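Local coordinates for Sys-1 protein (Caenorhabditis elegans, PDB 3C2G) that acts as a beta-catenin-type transcriptional coregulator in the Wnt asymmetry pathway, directly binding the TCF factor POP-1 and activating or repressing target genes, at residues A230-S235 and I261-L266; T290-V293 and D299-R302. All coordinates share one frame; numbering follows the deposited sequence.

Contact 1: residues A230-S235 and I261-L266; sequences AVMIGS and IRTFDL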
loop_
_atom_site.group_PDB
_atom_site.type_symbol
_atom_site.label_atom_id
_atom_site.label_comp_id
_atom_site.label_asym_id
_atom_site.label_seq_id
_atom_site.Cartn_x
_atom_site.Cartn_y
_atom_site.Cartn_z
ATOM N N ALA A 230 -0.006 3.396 20.859
ATOM C CA ALA A 230 0.010 2.866 22.222
ATOM C C ALA A 230 -0.861 1.603 22.328
ATOM O O ALA A 230 -0.571 0.716 23.122
ATOM C CB ALA A 230 -0.399 3.912 23.219
ATOM N N VAL A 231 -1.878 1.518 21.478
ATOM C CA VAL A 231 -2.742 0.349 21.393
ATOM C C VAL A 231 -2.002 -0.848 20.770
ATOM O O VAL A 231 -2.086 -1.969 21.285
ATOM C CB VAL A 231 -4.072 0.675 20.621
ATOM C CG1 VAL A 231 -4.861 -0.580 20.316
ATOM C CG2 VAL A 231 -4.927 1.671 21.401
HETATM N N MSE A 232 -1.308 -0.610 19.659
HETATM C CA MSE A 232 -0.386 -1.586 19.065
HETATM C C MSE A 232 0.523 -2.187 20.142
HETATM O O MSE A 232 0.642 -3.401 20.274
HETATM C CB MSE A 232 0.521 -0.870 18.078
HETATM C CG MSE A 232 0.331 -1.100 16.592
HETATM SE SE MSE A 232 1.982 -0.322 15.765
HETATM C CE MSE A 232 3.250 -1.147 16.970
ATOM N N ILE A 233 1.153 -1.308 20.912
ATOM C CA ILE A 233 2.195 -1.682 21.839
ATOM C C ILE A 233 1.652 -2.339 23.097
ATOM O O ILE A 233 2.199 -3.337 23.554
ATOM C CB ILE A 233 3.106 -0.475 22.171
ATOM C CG1 ILE A 233 3.911 -0.096 20.930
ATOM C CG2 ILE A 233 4.044 -0.780 23.341
ATOM C CD1 ILE A 233 4.847 -1.206 20.425
ATOM N N GLY A 234 0.599 -1.759 23.658
ATOM C CA GLY A 234 -0.162 -2.386 24.723
ATOM C C GLY A 234 -0.608 -3.801 24.391
ATOM O O GLY A 234 -0.486 -4.694 25.219
ATOM N N SER A 235 -1.114 -4.020 23.185
ATOM C CA SER A 235 -1.499 -5.369 22.780
ATOM C C SER A 235 -0.271 -6.257 22.641
ATOM O O SER A 235 -0.279 -7.414 23.092
ATOM C CB SER A 235 -2.296 -5.372 21.471
ATOM O OG SER A 235 -3.426 -4.512 21.521
ATOM N N ILE A 261 -3.734 -6.102 14.021
ATOM C CA ILE A 261 -3.913 -6.110 12.578
ATOM C C ILE A 261 -4.850 -4.999 12.102
ATOM O O ILE A 261 -4.560 -4.309 11.132
ATOM C CB ILE A 261 -4.382 -7.500 12.080
ATOM C CG1 ILE A 261 -3.252 -8.525 12.282
ATOM C CG2 ILE A 261 -4.826 -7.435 10.630
ATOM C CD1 ILE A 261 -3.603 -9.971 11.963
ATOM N N ARG A 262 -5.957 -4.801 12.795
ATOM C CA ARG A 262 -6.868 -3.728 12.434
ATOM C C ARG A 262 -6.288 -2.343 12.740
ATOM O O ARG A 262 -6.639 -1.362 12.091
ATOM C CB ARG A 262 -8.233 -3.921 13.112
ATOM C CG ARG A 262 -9.038 -5.130 12.575
ATOM C CD ARG A 262 -10.356 -5.263 13.352
ATOM N NE ARG A 262 -11.136 -6.456 13.013
ATOM C CZ ARG A 262 -12.302 -6.443 12.367
ATOM N NH1 ARG A 262 -12.849 -5.293 11.979
ATOM N NH2 ARG A 262 -12.928 -7.587 12.118
ATOM N N THR A 263 -5.412 -2.257 13.732
ATOM C CA THR A 263 -4.700 -1.011 13.984
ATOM C C THR A 263 -3.716 -0.702 12.851
ATOM O O THR A 263 -3.613 0.445 12.438
ATOM C CB THR A 263 -3.983 -1.049 15.320
ATOM O OG1 THR A 263 -4.958 -1.192 16.360
ATOM C CG2 THR A 263 -3.187 0.220 15.554
ATOM N N PHE A 264 -3.027 -1.721 12.336
ATOM C CA PHE A 264 -2.176 -1.535 11.168
ATOM C C PHE A 264 -3.017 -1.064 9.983
ATOM O O PHE A 264 -2.651 -0.113 9.295
ATOM C CB PHE A 264 -1.416 -2.826 10.784
ATOM C CG PHE A 264 -0.280 -3.208 11.724
ATOM C CD1 PHE A 264 0.449 -2.249 12.415
ATOM C CD2 PHE A 264 0.077 -4.554 11.876
ATOM C CE1 PHE A 264 1.513 -2.624 13.252
ATOM C CE2 PHE A 264 1.136 -4.940 12.708
ATOM C CZ PHE A 264 1.855 -3.975 13.396
ATOM N N ASP A 265 -4.139 -1.733 9.743
ATOM C CA ASP A 265 -5.041 -1.384 8.641
ATOM C C ASP A 265 -5.571 0.050 8.757
ATOM O O ASP A 265 -5.595 0.776 7.774
ATOM C CB ASP A 265 -6.206 -2.381 8.569
ATOM C CG ASP A 265 -7.155 -2.106 7.396
ATOM O OD1 ASP A 265 -6.696 -2.097 6.226
ATOM O OD2 ASP A 265 -8.364 -1.895 7.643
ATOM N N LEU A 266 -5.972 0.461 9.960
ATOM C CA LEU A 266 -6.493 1.814 10.172
ATOM C C LEU A 266 -5.406 2.900 9.957
ATOM O O LEU A 266 -5.625 3.870 9.211
ATOM C CB LEU A 266 -7.174 1.937 11.538
ATOM C CG LEU A 266 -7.871 3.255 11.884
ATOM C CD1 LEU A 266 -8.860 3.711 10.803
ATOM C CD2 LEU A 266 -8.561 3.181 13.257
#
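The selenium of Met232, which is selenomethionine here, meets the ring of Phe264 in a Met-aromatic contact: Met232 SE lies 3.4 Å from Phe264 CE1 and 4.7 Å from the ring centroid. At 72° from the ring normal the approach is oblique, and the two side chains run at about a right angle to each other. The chain of Met232 is extended at chi2 and bent at chi3 (47°), which turns CE aside while SE and CG lie against CE1 of Phe264. CG of Met232 also rests against the methyl CG2 of Thr263, at 3.9 Å. Beside this pair, CG1 of Val231 approaches Thr263 OG1 at 4.0 Å, a van der Waals contact; the hydroxyl's own hydrogen bond is with Val259 O, one turn earlier in its helix. Ser235 OG donates to Val231 O at 2.9 Å, and Ser235 N reaches that oxygen from the other face of the carbonyl plane, so two bonds grip it. The short segments run nearly antiparallel (161°), their axes 9.8 Å apart. Thus helix 224-239 packs on helix 251-270, with helix 285-292 covering Met232 and Phe264 through Val292, and Phe191 of helix 189-198 touching Thr263.

Contact 2: residues T290-V293 and D299-R302; sequences TTVV and DLIR
In the armadillo domain, a short loop returns the chain from the C-terminal end of helix 285-292 to the first turn of helix 298-311, with only five residues between the two segments. Val292 is the last helical residue, and Val293 departs from helical geometry with psi at 8°. The closest pair of CA atoms across the turn is that of Val293 and Ile301, at 5.2 Å, so the backbones themselves come close here. One methyl of Leu300 does much of the touching. Its CG stands anti to the backbone N (chi1 -174°), directing the branched end toward the preceding helix, where Leu300 CD2 meets Val292 CG1 at 3.9 Å and Val293 CG1 at 4.1 Å. The side chains of Val292 and Leu300 cross at about a right angle. Leu300 CD2 also lies 3.8 Å from Val292 O, an apolar group against a carbonyl oxygen. Ile301 uses CG1 rather than its CG2 branch: Ile301 CG1 sits 3.7 Å from Val293 O and 4.3 Å from Val293 CB. All four touching residues are buried. Behind them, the side of helix 298-311 turned from the valines carries a salt bridge, Arg302 NH2 to Asp299 OD1 at 3.0 Å, which meets the carboxylate on its anti side, 33° out of plane. Near the start of that helix, Asn297 OD1 is hydrogen-bonded to Leu300 N. Phe328 of helix 325-335 touches Val293, and Val341 of helix 339-352 touches Ile301. Short helices joined by tight loops and stacked through apolar faces build the armadillo superhelix, and this loop joins two of them.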
loop_
_atom_site.group_PDB
_atom_site.type_symbol
_atom_site.label_atom_id
_atom_site.label_comp_id
_atom_site.label_asym_id
_atom_site.label_seq_id
_atom_site.Cartn_x
_atom_site.Cartn_y
_atom_site.Cartn_z
ATOM N N THR A 290 8.211 -2.561 13.996
ATOM C CA THR A 290 9.232 -3.590 13.971
ATOM C C THR A 290 9.282 -4.371 15.275
ATOM O O THR A 290 9.591 -5.565 15.250
ATOM C CB THR A 290 10.642 -3.066 13.532
ATOM O OG1 THR A 290 11.127 -2.133 14.487
ATOM C CG2 THR A 290 10.561 -2.364 12.197
ATOM N N THR A 291 8.956 -3.719 16.393
ATOM C CA THR A 291 8.845 -4.394 17.693
ATOM C C THR A 291 7.714 -5.426 17.678
ATOM O O THR A 291 7.886 -6.551 18.145
ATOM C CB THR A 291 8.570 -3.389 18.838
ATOM O OG1 THR A 291 9.637 -2.440 18.912
ATOM C CG2 THR A 291 8.445 -4.102 20.215
ATOM N N VAL A 292 6.574 -5.019 17.118
ATOM C CA VAL A 292 5.355 -5.802 17.128
ATOM C C VAL A 292 5.463 -7.011 16.218
ATOM O O VAL A 292 4.982 -8.088 16.568
ATOM C CB VAL A 292 4.118 -4.923 16.780
ATOM C CG1 VAL A 292 2.903 -5.779 16.393
ATOM C CG2 VAL A 292 3.776 -4.009 17.965
ATOM N N VAL A 293 6.108 -6.849 15.067
ATOM C CA VAL A 293 6.243 -7.966 14.131
ATOM C C VAL A 293 7.271 -9.015 14.546
ATOM O O VAL A 293 7.561 -9.924 13.784
ATOM C CB VAL A 293 6.474 -7.520 12.667
ATOM C CG1 VAL A 293 5.334 -6.625 12.203
ATOM C CG2 VAL A 293 7.827 -6.838 12.492
ATOM N N ASP A 299 -0.201 -13.349 9.580
ATOM C CA ASP A 299 -1.141 -12.294 9.213
ATOM C C ASP A 299 -0.674 -10.989 9.819
ATOM O O ASP A 299 -0.693 -9.947 9.178
ATOM C CB ASP A 299 -2.565 -12.625 9.680
ATOM C CG ASP A 299 -3.244 -13.681 8.803
ATOM O OD1 ASP A 299 -2.894 -13.785 7.601
ATOM O OD2 ASP A 299 -4.136 -14.404 9.311
ATOM N N LEU A 300 -0.245 -11.070 11.067
ATOM C CA LEU A 300 0.245 -9.921 11.786
ATOM C C LEU A 300 1.517 -9.401 11.096
ATOM O O LEU A 300 1.638 -8.206 10.837
ATOM C CB LEU A 300 0.487 -10.294 13.260
ATOM C CG LEU A 300 0.870 -9.200 14.253
ATOM C CD1 LEU A 300 0.827 -9.736 15.663
ATOM C CD2 LEU A 300 2.271 -8.701 13.964
ATOM N N ILE A 301 2.441 -10.300 10.769
ATOM C CA ILE A 301 3.666 -9.902 10.079
ATOM C C ILE A 301 3.369 -9.282 8.702
ATOM O O ILE A 301 3.898 -8.213 8.376
ATOM C CB ILE A 301 4.705 -11.065 10.005
ATOM C CG1 ILE A 301 5.184 -11.414 11.421
ATOM C CG2 ILE A 301 5.897 -10.685 9.101
ATOM C CD1 ILE A 301 5.757 -12.799 11.568
ATOM N N ARG A 302 2.519 -9.932 7.912
ATOM C CA ARG A 302 2.100 -9.362 6.623
ATOM C C ARG A 302 1.558 -7.945 6.750
ATOM O O ARG A 302 1.854 -7.086 5.917
ATOM C CB ARG A 302 1.060 -10.238 5.911
ATOM C CG ARG A 302 1.650 -11.300 5.007
ATOM C CD ARG A 302 0.596 -11.897 4.077
ATOM N NE ARG A 302 -0.281 -12.830 4.778
ATOM C CZ ARG A 302 0.013 -14.108 5.022
ATOM N NH1 ARG A 302 1.171 -14.623 4.622
ATOM N NH2 ARG A 302 -0.854 -14.882 5.675
#

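How the contacts relate
Both contacts are buried and apolar, and their centres lie 10 Å apart in one continuous core. Both join consecutive helices: contact 1 packs 224-239 on 251-270 mid-helix along their flanks, nearly antiparallel, and brings in a methionine-type chain (selenomethionine here) and an aromatic ring; contact 2 sets a helix end against the start of the next helix, using aliphatic branches and carbonyl oxygens. Val292 ties them together: Val292 CG1 lies 3.7 Å from Phe264 CZ, and its CG2 packs on Met232. A second junction is Ile261, where Ile261 CD1 lies 3.7 Å from Asp299 CB. Each contact has an ion pair at its margin, that of contact 1 joining Asp265 to Arg195.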